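Local coordinates for restriction endonuclease R.BpuJI (Bacillus pumilus, PDB 2VLA), which recognises its cognate DNA through this N-terminal domain, part of a longer restriction endonuclease that probably cleaves DNA, at residues I13-A18 and I210-N215; F111-P116 and R136-I141. One frame throughout, in Å; residues are numbered along the deposited sequence.

Contact 1 of 2, residues I13-A18 and I210-N215; sequences IIRGKA and IREQLN. With nucleotides of chain C; nucleotides of chain B.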
# COMPACT_ATOMS: atom_id res chain seq x y z
N ILE A 13 -5.96 0.17 2.85
CA ILE A 13 -4.68 -0.24 3.37
C ILE A 13 -4.62 0.23 4.82
O ILE A 13 -5.44 1.04 5.26
CB ILE A 13 -3.50 0.33 2.55
CG1 ILE A 13 -3.45 1.88 2.64
CG2 ILE A 13 -3.58 -0.13 1.06
CD1 ILE A 13 -2.07 2.44 2.38
N ILE A 14 -3.67 -0.30 5.55
CA ILE A 14 -3.44 0.02 6.95
C ILE A 14 -3.27 1.52 7.10
O ILE A 14 -2.69 2.19 6.26
CB ILE A 14 -2.22 -0.76 7.48
CG1 ILE A 14 -2.62 -2.23 7.74
CG2 ILE A 14 -1.64 -0.11 8.77
CD1 ILE A 14 -1.48 -3.14 7.98
N ARG A 15 -3.88 2.05 8.16
CA ARG A 15 -3.84 3.48 8.43
C ARG A 15 -2.48 3.90 9.00
O ARG A 15 -1.94 3.24 9.86
CB ARG A 15 -4.98 3.84 9.37
CG ARG A 15 -5.17 5.35 9.58
CD ARG A 15 -6.51 5.70 10.23
NE ARG A 15 -7.61 5.47 9.29
CZ ARG A 15 -8.86 5.78 9.53
NH1 ARG A 15 -9.21 6.36 10.68
NH2 ARG A 15 -9.78 5.55 8.62
N GLY A 16 -1.93 4.98 8.45
CA GLY A 16 -0.56 5.36 8.77
C GLY A 16 -0.31 5.87 10.18
O GLY A 16 -1.24 6.31 10.87
N LYS A 17 0.94 5.73 10.60
CA LYS A 17 1.39 6.30 11.87
C LYS A 17 2.73 7.02 11.78
O LYS A 17 3.15 7.64 12.75
CB LYS A 17 1.50 5.22 12.95
CG LYS A 17 0.26 4.37 13.13
CD LYS A 17 0.52 3.25 14.12
CE LYS A 17 -0.47 2.14 13.98
NZ LYS A 17 -1.84 2.50 14.48
N ALA A 18 3.41 6.94 10.64
CA ALA A 18 4.81 7.35 10.56
C ALA A 18 5.11 8.50 9.59
O ALA A 18 6.25 8.89 9.45
CB ALA A 18 5.70 6.14 10.22
N ILE A 210 -6.80 6.07 0.49
CA ILE A 210 -6.54 6.45 -0.86
C ILE A 210 -5.44 7.50 -0.93
O ILE A 210 -4.47 7.35 -1.66
CB ILE A 210 -7.83 6.90 -1.56
CG1 ILE A 210 -8.80 5.71 -1.62
CG2 ILE A 210 -7.54 7.48 -2.91
CD1 ILE A 210 -10.17 6.00 -2.21
N ARG A 211 -5.59 8.55 -0.12
CA ARG A 211 -4.54 9.54 0.01
C ARG A 211 -3.21 8.88 0.39
O ARG A 211 -2.17 9.22 -0.14
CB ARG A 211 -4.93 10.59 1.06
CG ARG A 211 -3.78 11.51 1.44
CD ARG A 211 -3.20 12.23 0.23
NE ARG A 211 -2.02 13.03 0.57
CZ ARG A 211 -2.05 14.34 0.78
NH1 ARG A 211 -3.19 15.00 0.72
NH2 ARG A 211 -0.93 14.99 1.07
N GLU A 212 -3.25 7.98 1.36
CA GLU A 212 -2.02 7.40 1.87
C GLU A 212 -1.30 6.46 0.88
O GLU A 212 -0.12 6.46 0.80
CB GLU A 212 -2.24 6.76 3.22
CG GLU A 212 -2.48 7.85 4.28
CD GLU A 212 -2.64 7.38 5.70
OE1 GLU A 212 -2.84 6.19 5.96
OE2 GLU A 212 -2.58 8.26 6.61
N GLN A 213 -2.07 5.77 0.06
CA GLN A 213 -1.46 5.05 -1.04
C GLN A 213 -0.70 6.04 -1.93
O GLN A 213 0.48 5.81 -2.29
CB GLN A 213 -2.54 4.27 -1.83
CG GLN A 213 -2.98 3.01 -1.12
CD GLN A 213 -4.09 2.29 -1.84
OE1 GLN A 213 -3.82 1.40 -2.69
NE2 GLN A 213 -5.31 2.61 -1.53
N LEU A 214 -1.34 7.16 -2.30
CA LEU A 214 -0.66 8.13 -3.10
C LEU A 214 0.59 8.68 -2.36
O LEU A 214 1.60 8.94 -2.97
CB LEU A 214 -1.61 9.26 -3.53
CG LEU A 214 -2.71 8.81 -4.47
CD1 LEU A 214 -3.73 9.90 -4.67
CD2 LEU A 214 -2.13 8.41 -5.78
N ASN A 215 0.48 8.91 -1.04
CA ASN A 215 1.65 9.33 -0.26
C ASN A 215 2.85 8.42 -0.45
O ASN A 215 3.99 8.89 -0.46
CB ASN A 215 1.31 9.38 1.25
CG ASN A 215 0.49 10.59 1.66
OD1 ASN A 215 0.30 11.53 0.89
ND2 ASN A 215 0.00 10.54 2.89
P DA C 4 0.92 10.01 10.63
OP1 DA C 4 1.80 11.13 10.61
OP2 DA C 4 1.12 8.85 9.73
O5' DA C 4 0.67 9.52 12.08
C5' DA C 4 0.70 10.50 13.15
C4' DA C 4 -0.25 10.08 14.25
O4' DA C 4 -1.62 10.27 13.85
C3' DA C 4 -0.14 8.60 14.65
O3' DA C 4 -0.34 8.51 16.06
C2' DA C 4 -1.32 7.98 13.91
C1' DA C 4 -2.36 9.07 14.06
N9 DA C 4 -3.45 9.02 13.13
C8 DA C 4 -3.42 8.59 11.81
N7 DA C 4 -4.57 8.70 11.20
C5 DA C 4 -5.44 9.23 12.15
C6 DA C 4 -6.78 9.56 12.13
N6 DA C 4 -7.60 9.47 11.09
N1 DA C 4 -7.31 10.09 13.28
C2 DA C 4 -6.51 10.21 14.37
N3 DA C 4 -5.24 9.95 14.51
C4 DA C 4 -4.74 9.43 13.34
P DC B 7 -12.80 -0.73 9.02
OP1 DC B 7 -14.17 -1.23 8.83
OP2 DC B 7 -11.99 -0.44 7.82
O5' DC B 7 -12.77 0.59 9.92
C5' DC B 7 -13.53 0.64 11.13
C4' DC B 7 -13.25 1.94 11.87
O4' DC B 7 -11.88 1.93 12.39
C3' DC B 7 -13.33 3.22 11.03
O3' DC B 7 -13.98 4.22 11.79
C2' DC B 7 -11.89 3.63 10.84
C1' DC B 7 -11.32 3.22 12.16
N1 DC B 7 -9.86 3.08 12.29
C2 DC B 7 -9.26 3.41 13.50
O2 DC B 7 -9.97 3.88 14.39
N3 DC B 7 -7.93 3.25 13.65
C4 DC B 7 -7.22 2.69 12.66
N4 DC B 7 -5.92 2.52 12.83
C5 DC B 7 -7.82 2.34 11.42
C6 DC B 7 -9.12 2.55 11.27
P DG B 8 -15.22 5.07 11.26
OP1 DG B 8 -16.28 4.15 10.84
OP2 DG B 8 -14.77 6.09 10.30
O5' DG B 8 -15.62 5.86 12.59
C5' DG B 8 -16.02 5.11 13.74
C4' DG B 8 -15.73 5.88 15.01
O4' DG B 8 -14.30 5.96 15.21
C3' DG B 8 -16.22 7.31 15.03
O3' DG B 8 -16.66 7.65 16.38
C2' DG B 8 -15.00 8.12 14.56
C1' DG B 8 -13.84 7.33 15.14
N9 DG B 8 -12.60 7.27 14.37
C8 DG B 8 -12.46 6.97 13.03
N7 DG B 8 -11.22 6.90 12.65
C5 DG B 8 -10.50 7.12 13.82
C6 DG B 8 -9.11 7.09 14.05
O6 DG B 8 -8.20 6.90 13.26
N1 DG B 8 -8.79 7.36 15.40
C2 DG B 8 -9.71 7.56 16.41
N2 DG B 8 -9.19 7.81 17.66
N3 DG B 8 -11.02 7.57 16.21
C4 DG B 8 -11.33 7.32 14.90
O HOH W 1 -4.77 4.29 5.27
O HOH W 2 -0.94 4.17 5.43
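Glu212 and Gln213 of helix 203-219 hold the loop of Ile13 to Gly16, which brings Arg15 to the bound DNA. The helix is followed by the antiparallel hairpin 223-225/230-232, an order consistent with the winged form of the helix-turn-helix. Glu212 CG lies anti to its carbonyl carbon (chi1 -71°), and the chain runs on extended, delivering the carboxylate to the loop. There OE1 accepts Gly16 N on its syn side at 2.9 Å, somewhat out of the carboxylate plane. A water bonded to OE1 also donates to Ile14 O at 2.8 Å, so peptide groups before and after Arg15 are tied to one oxygen; OE2 meanwhile takes Gln208 NE2. Between these two ties Arg15 turns from the helix to the bases, where NH1 donates to N7 (2.9 Å) and O6 (2.8 Å) of DG8 of chain B, and C6 of DC7 of chain B lies over the centre of one guanidinium face. Gln213 packs its aliphatic part on Ile13, CG to CD1 at 3.7 Å, the two side chains crossing obliquely, while its NE2 bonds to His209 O. Asn215, whose OD1 takes Arg211 NE, sends ND2 to a DNA phosphate.

Contact 2 of 2, residues F111-P116 and R136-I141; sequences FKFQFP and RQFPYI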
# COMPACT_ATOMS: atom_id res chain seq x y z
N PHE A 111 6.20 -1.35 -5.51
CA PHE A 111 6.41 -2.44 -6.48
C PHE A 111 5.71 -3.72 -6.05
O PHE A 111 5.17 -4.47 -6.90
CB PHE A 111 7.88 -2.68 -6.67
CG PHE A 111 8.18 -3.69 -7.74
CD1 PHE A 111 8.07 -3.37 -9.10
CD2 PHE A 111 8.48 -4.98 -7.41
CE1 PHE A 111 8.28 -4.33 -10.10
CE2 PHE A 111 8.70 -5.94 -8.40
CZ PHE A 111 8.59 -5.59 -9.74
N LYS A 112 5.77 -4.02 -4.76
CA LYS A 112 5.27 -5.26 -4.20
C LYS A 112 3.80 -5.25 -3.77
O LYS A 112 3.19 -6.31 -3.62
CB LYS A 112 6.12 -5.69 -3.01
CG LYS A 112 7.56 -6.02 -3.40
CD LYS A 112 7.76 -7.48 -3.66
CE LYS A 112 9.25 -7.82 -3.74
NZ LYS A 112 9.81 -8.28 -2.42
N PHE A 113 3.25 -4.08 -3.53
CA PHE A 113 1.90 -3.97 -3.02
C PHE A 113 0.92 -4.60 -4.01
O PHE A 113 1.11 -4.50 -5.23
CB PHE A 113 1.51 -2.49 -2.76
CG PHE A 113 0.92 -2.23 -1.37
CD1 PHE A 113 -0.31 -2.72 -1.00
CD2 PHE A 113 1.59 -1.45 -0.47
CE1 PHE A 113 -0.84 -2.43 0.25
CE2 PHE A 113 1.04 -1.15 0.76
CZ PHE A 113 -0.16 -1.64 1.10
N GLN A 114 -0.16 -5.16 -3.49
CA GLN A 114 -1.22 -5.66 -4.30
C GLN A 114 -2.46 -5.81 -3.47
O GLN A 114 -2.38 -5.77 -2.22
CB GLN A 114 -0.82 -7.03 -4.87
CG GLN A 114 -0.38 -7.99 -3.80
CD GLN A 114 -0.26 -9.42 -4.32
OE1 GLN A 114 0.71 -9.76 -5.00
NE2 GLN A 114 -1.23 -10.26 -3.98
N PHE A 115 -3.60 -6.01 -4.14
CA PHE A 115 -4.80 -6.51 -3.49
C PHE A 115 -5.19 -7.81 -4.23
O PHE A 115 -5.08 -7.88 -5.46
CB PHE A 115 -5.96 -5.55 -3.62
CG PHE A 115 -5.72 -4.17 -3.01
CD1 PHE A 115 -5.47 -4.00 -1.64
CD2 PHE A 115 -5.76 -3.05 -3.81
CE1 PHE A 115 -5.32 -2.68 -1.07
CE2 PHE A 115 -5.61 -1.74 -3.23
CZ PHE A 115 -5.37 -1.60 -1.87
N PRO A 116 -5.62 -8.85 -3.49
CA PRO A 116 -5.65 -8.92 -2.04
C PRO A 116 -4.26 -9.08 -1.47
O PRO A 116 -3.30 -9.28 -2.22
CB PRO A 116 -6.49 -10.21 -1.76
CG PRO A 116 -7.06 -10.62 -3.09
CD PRO A 116 -6.10 -10.10 -4.11
N ARG A 136 -2.22 -5.04 -9.10
CA ARG A 136 -1.04 -4.36 -8.60
C ARG A 136 -1.29 -2.88 -8.76
O ARG A 136 -1.14 -2.32 -9.83
CB ARG A 136 0.20 -4.75 -9.44
CG ARG A 136 0.45 -6.26 -9.55
CD ARG A 136 1.75 -6.50 -10.25
NE ARG A 136 1.95 -7.91 -10.54
CZ ARG A 136 3.14 -8.48 -10.64
NH1 ARG A 136 4.24 -7.77 -10.44
NH2 ARG A 136 3.22 -9.76 -10.95
N GLN A 137 -1.73 -2.22 -7.67
CA GLN A 137 -2.35 -0.91 -7.84
C GLN A 137 -1.36 0.19 -8.18
O GLN A 137 -1.71 1.13 -8.88
CB GLN A 137 -3.19 -0.52 -6.60
CG GLN A 137 -2.41 -0.11 -5.33
CD GLN A 137 -2.12 -1.27 -4.40
OE1 GLN A 137 -1.83 -2.40 -4.83
NE2 GLN A 137 -2.14 -0.99 -3.10
N PHE A 138 -0.10 0.05 -7.78
CA PHE A 138 0.85 1.13 -8.06
C PHE A 138 1.35 1.14 -9.52
O PHE A 138 1.30 2.17 -10.18
CB PHE A 138 1.98 1.14 -7.03
CG PHE A 138 1.53 1.58 -5.67
CD1 PHE A 138 1.09 2.87 -5.49
CD2 PHE A 138 1.42 0.71 -4.65
CE1 PHE A 138 0.63 3.32 -4.20
CE2 PHE A 138 0.95 1.12 -3.38
CZ PHE A 138 0.56 2.45 -3.18
N PRO A 139 1.72 -0.04 -10.08
CA PRO A 139 1.87 -0.06 -11.51
C PRO A 139 0.65 0.51 -12.26
O PRO A 139 0.80 1.28 -13.21
CB PRO A 139 2.08 -1.55 -11.80
CG PRO A 139 2.77 -2.05 -10.58
CD PRO A 139 2.11 -1.31 -9.45
N TYR A 140 -0.54 0.15 -11.82
CA TYR A 140 -1.73 0.57 -12.49
C TYR A 140 -1.90 2.11 -12.44
O TYR A 140 -2.18 2.76 -13.43
CB TYR A 140 -2.96 -0.14 -11.93
CG TYR A 140 -4.17 -0.02 -12.82
CD1 TYR A 140 -5.00 1.07 -12.72
CD2 TYR A 140 -4.45 -0.98 -13.82
CE1 TYR A 140 -6.06 1.22 -13.53
CE2 TYR A 140 -5.52 -0.83 -14.63
CZ TYR A 140 -6.33 0.27 -14.50
OH TYR A 140 -7.42 0.49 -15.29
N ILE A 141 -1.74 2.69 -11.23
CA ILE A 141 -1.84 4.16 -11.06
C ILE A 141 -0.83 4.87 -11.96
O ILE A 141 -1.16 5.83 -12.66
CB ILE A 141 -1.60 4.58 -9.59
CG1 ILE A 141 -2.78 4.17 -8.71
CG2 ILE A 141 -1.38 6.10 -9.48
CD1 ILE A 141 -2.43 4.05 -7.25
O HOH W 3 5.03 -5.05 -9.65
O HOH W 4 1.44 -2.14 -6.52
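Gln137 slides its amide in beside Phe113 and Phe115, a worked case of a buried polar group packed by rings. Toward Phe115 it stacks, the planes 19° apart, with OE1 over one ring face and NE2 3.5 Å from CZ. Toward Phe113 the amide is turned steeply, NE2 coming within 3.3 Å of CD1. A bend at chi2 (-91°) carries CD over to the rings, and NE2 finds its polar partner in Gln213. Next along, Phe138 directs its edge toward the face of Phe113 in an offset edge-to-face pair, centroids 5.9 Å apart and planes at 71°. Phe113 CB, 3.7 Å from Phe138 CE2, sits at the edge of the Phe138 ring and in its plane. An alanine in place of Phe115 would probably open a gap beside the Gln137 amide, leaving it without its stacked face and freer to turn. In the next shell, a water takes the Phe138 N-H (3.0 Å to N) and donates to Phe113 O (2.7 Å), joining the first turn of one helix to the chain leaving another. Arg136, at the N-cap position, reaches Phe111 O through a second water on NH1, while NE goes to Lys250 O and NH2 forms a salt bridge with Glu252. Gln114 NE2 bonds almost straight to Pro116 O at 2.9 Å, around the cis peptide that joins Phe115 to Pro116, and also reaches Phe253 O. The contact thus joins the end of helix 102-112 to the start of helix 137-150, with helices 203-219 and 157-165 packing on the Gln137 and Phe138 side and helix 263-278 on Gln114.

How the contacts relate
The centres of contact 1 and contact 2 lie 14 Å apart, and in sequence both segments of contact 2 fall between those of contact 1. Gln213 joins them: its OE1 is 3.0 Å from Gln137 NE2, a probable hydrogen bond, and its O packs 3.1 Å from Phe138 CE1. Ile13 CG2 meets Phe113 CE1 at 3.7 Å, so the DNA-reading loop rests on the same aromatic cluster. Contact 1 touches the bases and backbone directly, whereas the nearest atom of contact 2 is about 9 Å from the nucleic acid. Arg136 of contact 2 bonds to Lys250 and touches Asn249, both of which line the pocket of the bound polyether, as does its chain neighbour Ile135.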